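PDB 1AE9: integrase from Enterobacteria phage lambda, which catalyses the site-specific DNA recombination that integrates the phage genome into the host chromosome and, together with excisionase, excises the prophage again. Local coordinates for residues A[63-75]-A[141-154]. Residues are numbered along the deposited sequence; the frame is centred on the assembly and turned at random.
Sequences KIAIPTALHIDAL and LYEKQISDKFAQHL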
# COMPACT_ATOMS: atom_id res chain seq x y z
N LYS A 63 24.19 -0.65 6.79
CA LYS A 63 24.73 0.33 5.85
C LYS A 63 25.87 -0.25 5.01
O LYS A 63 26.94 -0.57 5.53
CB LYS A 63 25.24 1.56 6.62
CG LYS A 63 24.13 2.45 7.14
CD LYS A 63 24.65 3.59 7.99
CE LYS A 63 25.15 3.08 9.32
NZ LYS A 63 24.10 2.29 10.03
N ILE A 64 25.65 -0.34 3.69
CA ILE A 64 26.66 -0.90 2.79
C ILE A 64 26.96 0.01 1.61
O ILE A 64 26.12 0.80 1.19
CB ILE A 64 26.21 -2.28 2.24
CG1 ILE A 64 24.89 -2.16 1.47
CG2 ILE A 64 26.04 -3.28 3.37
CD1 ILE A 64 24.41 -3.47 0.89
N ALA A 65 28.19 -0.09 1.10
CA ALA A 65 28.61 0.70 -0.05
C ALA A 65 28.81 -0.32 -1.18
O ALA A 65 29.73 -1.15 -1.11
CB ALA A 65 29.91 1.44 0.26
N ILE A 66 27.93 -0.28 -2.18
CA ILE A 66 27.98 -1.22 -3.29
C ILE A 66 28.77 -0.68 -4.49
O ILE A 66 28.44 0.38 -5.03
CB ILE A 66 26.54 -1.61 -3.77
CG1 ILE A 66 25.67 -2.01 -2.57
CG2 ILE A 66 26.62 -2.78 -4.75
CD1 ILE A 66 24.21 -2.29 -2.93
N PRO A 67 29.82 -1.40 -4.91
CA PRO A 67 30.60 -0.92 -6.06
C PRO A 67 29.77 -1.04 -7.33
O PRO A 67 29.19 -2.10 -7.60
CB PRO A 67 31.81 -1.86 -6.06
CG PRO A 67 31.26 -3.14 -5.50
CD PRO A 67 30.38 -2.65 -4.37
N THR A 68 29.68 0.05 -8.09
CA THR A 68 28.89 0.06 -9.32
C THR A 68 29.51 -0.73 -10.47
O THR A 68 28.94 -0.82 -11.55
CB THR A 68 28.60 1.49 -9.78
OG1 THR A 68 29.83 2.20 -9.95
CG2 THR A 68 27.73 2.22 -8.76
N ALA A 69 30.68 -1.31 -10.23
CA ALA A 69 31.35 -2.10 -11.24
C ALA A 69 30.83 -3.53 -11.28
O ALA A 69 31.22 -4.32 -12.15
CB ALA A 69 32.85 -2.10 -10.97
N LEU A 70 29.95 -3.89 -10.35
CA LEU A 70 29.39 -5.24 -10.28
C LEU A 70 28.71 -5.67 -11.57
O LEU A 70 28.18 -4.84 -12.33
CB LEU A 70 28.42 -5.37 -9.11
CG LEU A 70 29.02 -5.60 -7.72
CD1 LEU A 70 27.90 -5.69 -6.69
CD2 LEU A 70 29.85 -6.88 -7.71
N HIS A 71 28.74 -6.98 -11.82
CA HIS A 71 28.13 -7.58 -13.01
C HIS A 71 27.52 -8.90 -12.56
O HIS A 71 28.04 -9.54 -11.64
CB HIS A 71 29.19 -7.96 -14.06
CG HIS A 71 29.68 -6.83 -14.92
ND1 HIS A 71 30.68 -5.96 -14.51
CD2 HIS A 71 29.37 -6.47 -16.19
CE1 HIS A 71 30.96 -5.12 -15.50
NE2 HIS A 71 30.18 -5.41 -16.53
N ILE A 72 26.43 -9.29 -13.20
CA ILE A 72 25.80 -10.59 -12.95
C ILE A 72 26.05 -11.30 -14.28
O ILE A 72 25.33 -11.09 -15.26
CB ILE A 72 24.29 -10.50 -12.65
CG1 ILE A 72 24.08 -10.19 -11.17
CG2 ILE A 72 23.59 -11.82 -13.00
CD1 ILE A 72 24.32 -11.38 -10.25
N ASP A 73 27.12 -12.07 -14.31
CA ASP A 73 27.52 -12.79 -15.51
C ASP A 73 26.48 -13.71 -16.13
O ASP A 73 26.23 -13.63 -17.33
CB ASP A 73 28.82 -13.55 -15.25
CG ASP A 73 29.97 -12.63 -14.89
OD1 ASP A 73 29.99 -11.47 -15.36
OD2 ASP A 73 30.85 -13.07 -14.12
N ALA A 74 25.82 -14.52 -15.31
CA ALA A 74 24.82 -15.47 -15.79
C ALA A 74 23.70 -14.88 -16.65
O ALA A 74 23.15 -15.56 -17.52
CB ALA A 74 24.23 -16.24 -14.61
N LEU A 75 23.38 -13.60 -16.43
CA LEU A 75 22.31 -12.95 -17.17
C LEU A 75 22.79 -11.76 -18.00
O LEU A 75 21.99 -11.13 -18.69
CB LEU A 75 21.21 -12.50 -16.21
CG LEU A 75 20.45 -13.64 -15.52
CD1 LEU A 75 19.59 -13.08 -14.40
CD2 LEU A 75 19.61 -14.38 -16.54
N LEU A 141 23.11 -16.61 -7.59
CA LEU A 141 23.98 -16.31 -8.72
C LEU A 141 25.33 -15.77 -8.25
O LEU A 141 26.37 -16.13 -8.81
CB LEU A 141 23.32 -15.29 -9.66
CG LEU A 141 22.05 -15.75 -10.40
CD1 LEU A 141 21.58 -14.64 -11.35
CD2 LEU A 141 22.33 -17.02 -11.20
N TYR A 142 25.32 -14.90 -7.24
CA TYR A 142 26.55 -14.32 -6.68
C TYR A 142 27.38 -15.34 -5.90
O TYR A 142 28.60 -15.26 -5.88
CB TYR A 142 26.25 -13.10 -5.81
CG TYR A 142 26.21 -11.80 -6.59
CD1 TYR A 142 27.21 -11.51 -7.53
CD2 TYR A 142 25.19 -10.86 -6.41
CE1 TYR A 142 27.19 -10.33 -8.26
CE2 TYR A 142 25.16 -9.68 -7.14
CZ TYR A 142 26.17 -9.42 -8.06
OH TYR A 142 26.18 -8.25 -8.77
N GLU A 143 26.69 -16.28 -5.27
CA GLU A 143 27.34 -17.34 -4.51
C GLU A 143 28.20 -18.19 -5.45
O GLU A 143 29.28 -18.65 -5.08
CB GLU A 143 26.29 -18.22 -3.83
N LYS A 144 27.71 -18.40 -6.67
CA LYS A 144 28.43 -19.18 -7.67
C LYS A 144 29.53 -18.36 -8.33
O LYS A 144 30.68 -18.77 -8.39
CB LYS A 144 27.45 -19.73 -8.72
N GLN A 145 29.16 -17.17 -8.80
CA GLN A 145 30.09 -16.27 -9.49
C GLN A 145 31.25 -15.76 -8.64
O GLN A 145 32.37 -15.62 -9.13
CB GLN A 145 29.32 -15.08 -10.07
CG GLN A 145 30.18 -14.07 -10.82
CD GLN A 145 29.38 -12.91 -11.34
OE1 GLN A 145 28.33 -13.08 -11.96
NE2 GLN A 145 29.86 -11.70 -11.10
N ILE A 146 30.97 -15.42 -7.38
CA ILE A 146 31.99 -14.89 -6.49
C ILE A 146 32.18 -15.79 -5.27
O ILE A 146 33.13 -16.56 -5.21
CB ILE A 146 31.67 -13.43 -6.07
CG1 ILE A 146 31.40 -12.59 -7.33
CG2 ILE A 146 32.82 -12.82 -5.28
CD1 ILE A 146 31.05 -11.14 -7.07
N SER A 147 31.26 -15.71 -4.31
CA SER A 147 31.35 -16.54 -3.11
C SER A 147 30.13 -16.38 -2.19
O SER A 147 29.41 -15.38 -2.27
CB SER A 147 32.62 -16.21 -2.32
OG SER A 147 32.74 -14.82 -2.03
N ASP A 148 29.91 -17.38 -1.34
CA ASP A 148 28.80 -17.35 -0.39
C ASP A 148 28.99 -16.17 0.57
O ASP A 148 28.01 -15.58 1.03
CB ASP A 148 28.73 -18.66 0.39
N LYS A 149 30.25 -15.82 0.83
CA LYS A 149 30.59 -14.71 1.72
C LYS A 149 30.19 -13.38 1.10
O LYS A 149 29.65 -12.50 1.78
CB LYS A 149 32.09 -14.72 2.03
N PHE A 150 30.47 -13.23 -0.20
CA PHE A 150 30.13 -12.02 -0.93
C PHE A 150 28.62 -11.80 -0.93
O PHE A 150 28.15 -10.71 -0.60
CB PHE A 150 30.65 -12.08 -2.37
CG PHE A 150 30.25 -10.90 -3.21
CD1 PHE A 150 31.05 -9.76 -3.25
CD2 PHE A 150 29.06 -10.90 -3.93
CE1 PHE A 150 30.66 -8.64 -3.99
CE2 PHE A 150 28.66 -9.80 -4.66
CZ PHE A 150 29.47 -8.66 -4.70
N ALA A 151 27.87 -12.84 -1.28
CA ALA A 151 26.41 -12.77 -1.32
C ALA A 151 25.82 -12.35 0.02
O ALA A 151 25.00 -11.43 0.07
CB ALA A 151 25.83 -14.11 -1.77
N GLN A 152 26.23 -13.01 1.10
CA GLN A 152 25.72 -12.67 2.43
C GLN A 152 26.06 -11.23 2.78
O GLN A 152 25.28 -10.53 3.40
CB GLN A 152 26.28 -13.62 3.49
CG GLN A 152 25.78 -15.06 3.38
CD GLN A 152 24.26 -15.15 3.28
OE1 GLN A 152 23.54 -15.01 4.28
NE2 GLN A 152 23.76 -15.37 2.07
N HIS A 153 27.22 -10.78 2.31
CA HIS A 153 27.66 -9.41 2.54
C HIS A 153 26.76 -8.42 1.82
O HIS A 153 26.27 -7.45 2.40
CB HIS A 153 29.09 -9.24 2.04
CG HIS A 153 30.05 -8.84 3.11
ND1 HIS A 153 30.46 -9.71 4.10
CD2 HIS A 153 30.65 -7.66 3.37
CE1 HIS A 153 31.28 -9.08 4.93
NE2 HIS A 153 31.41 -7.83 4.51
N LEU A 154 26.53 -8.68 0.53
CA LEU A 154 25.70 -7.84 -0.31
C LEU A 154 24.26 -7.78 0.20
O LEU A 154 23.66 -6.70 0.29
CB LEU A 154 25.74 -8.34 -1.75
CG LEU A 154 25.13 -7.45 -2.83
CD1 LEU A 154 25.88 -6.12 -2.91
CD2 LEU A 154 25.16 -8.17 -4.18
O HOH W 1 26.17 -14.57 -12.52
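Ile72 packs on Tyr142, and Leu70 on Tyr142 and Phe150, at the apolar centre of this contact in the catalytic domain of a tyrosine recombinase. Strand 63-67, the turn after it and strand 71-72 pack on the end of helix 133-145 and on helix 148-155. Ile72 CD1 sits over the centre of one face of the Tyr142 ring, a CH-pi contact 3.5 Å from the centroid. Phe150 CE2 lies over the opposite face, toward the rim. The ring thus lies between Ile72 and Phe150, and its OH is hydrogen-bonded to Val32 O. Leu70 meets Phe150 from the opposite direction, CD2 to CZ at 3.5 Å. Ile146 CD1 covers one face of the Phe150 ring.

On strand 63-67, Ile66 CG2 touches Leu154 CD1 at 3.9 Å. The Leu154 side chain is about 7 Å from that of Arg135, a predicted active-site residue. At the other end, Leu141 CD1 reaches Ile72 CG2, and Leu141 CD2 packs on Ala74 CB.

The polar edge is built on Gln145. Its side chain is extended, with CG anti to the backbone N (chi1 -180°), and carries the amide to the backbone of 71-73. NE2 donates to His71 O at 2.9 Å, from above the carbonyl plane. The Asp73 carboxylate stacks on the amide, the planes 18° apart. Gln145 OE1 accepts from Asp73 N at 2.8 Å and from a water that accepts from Ala74 N.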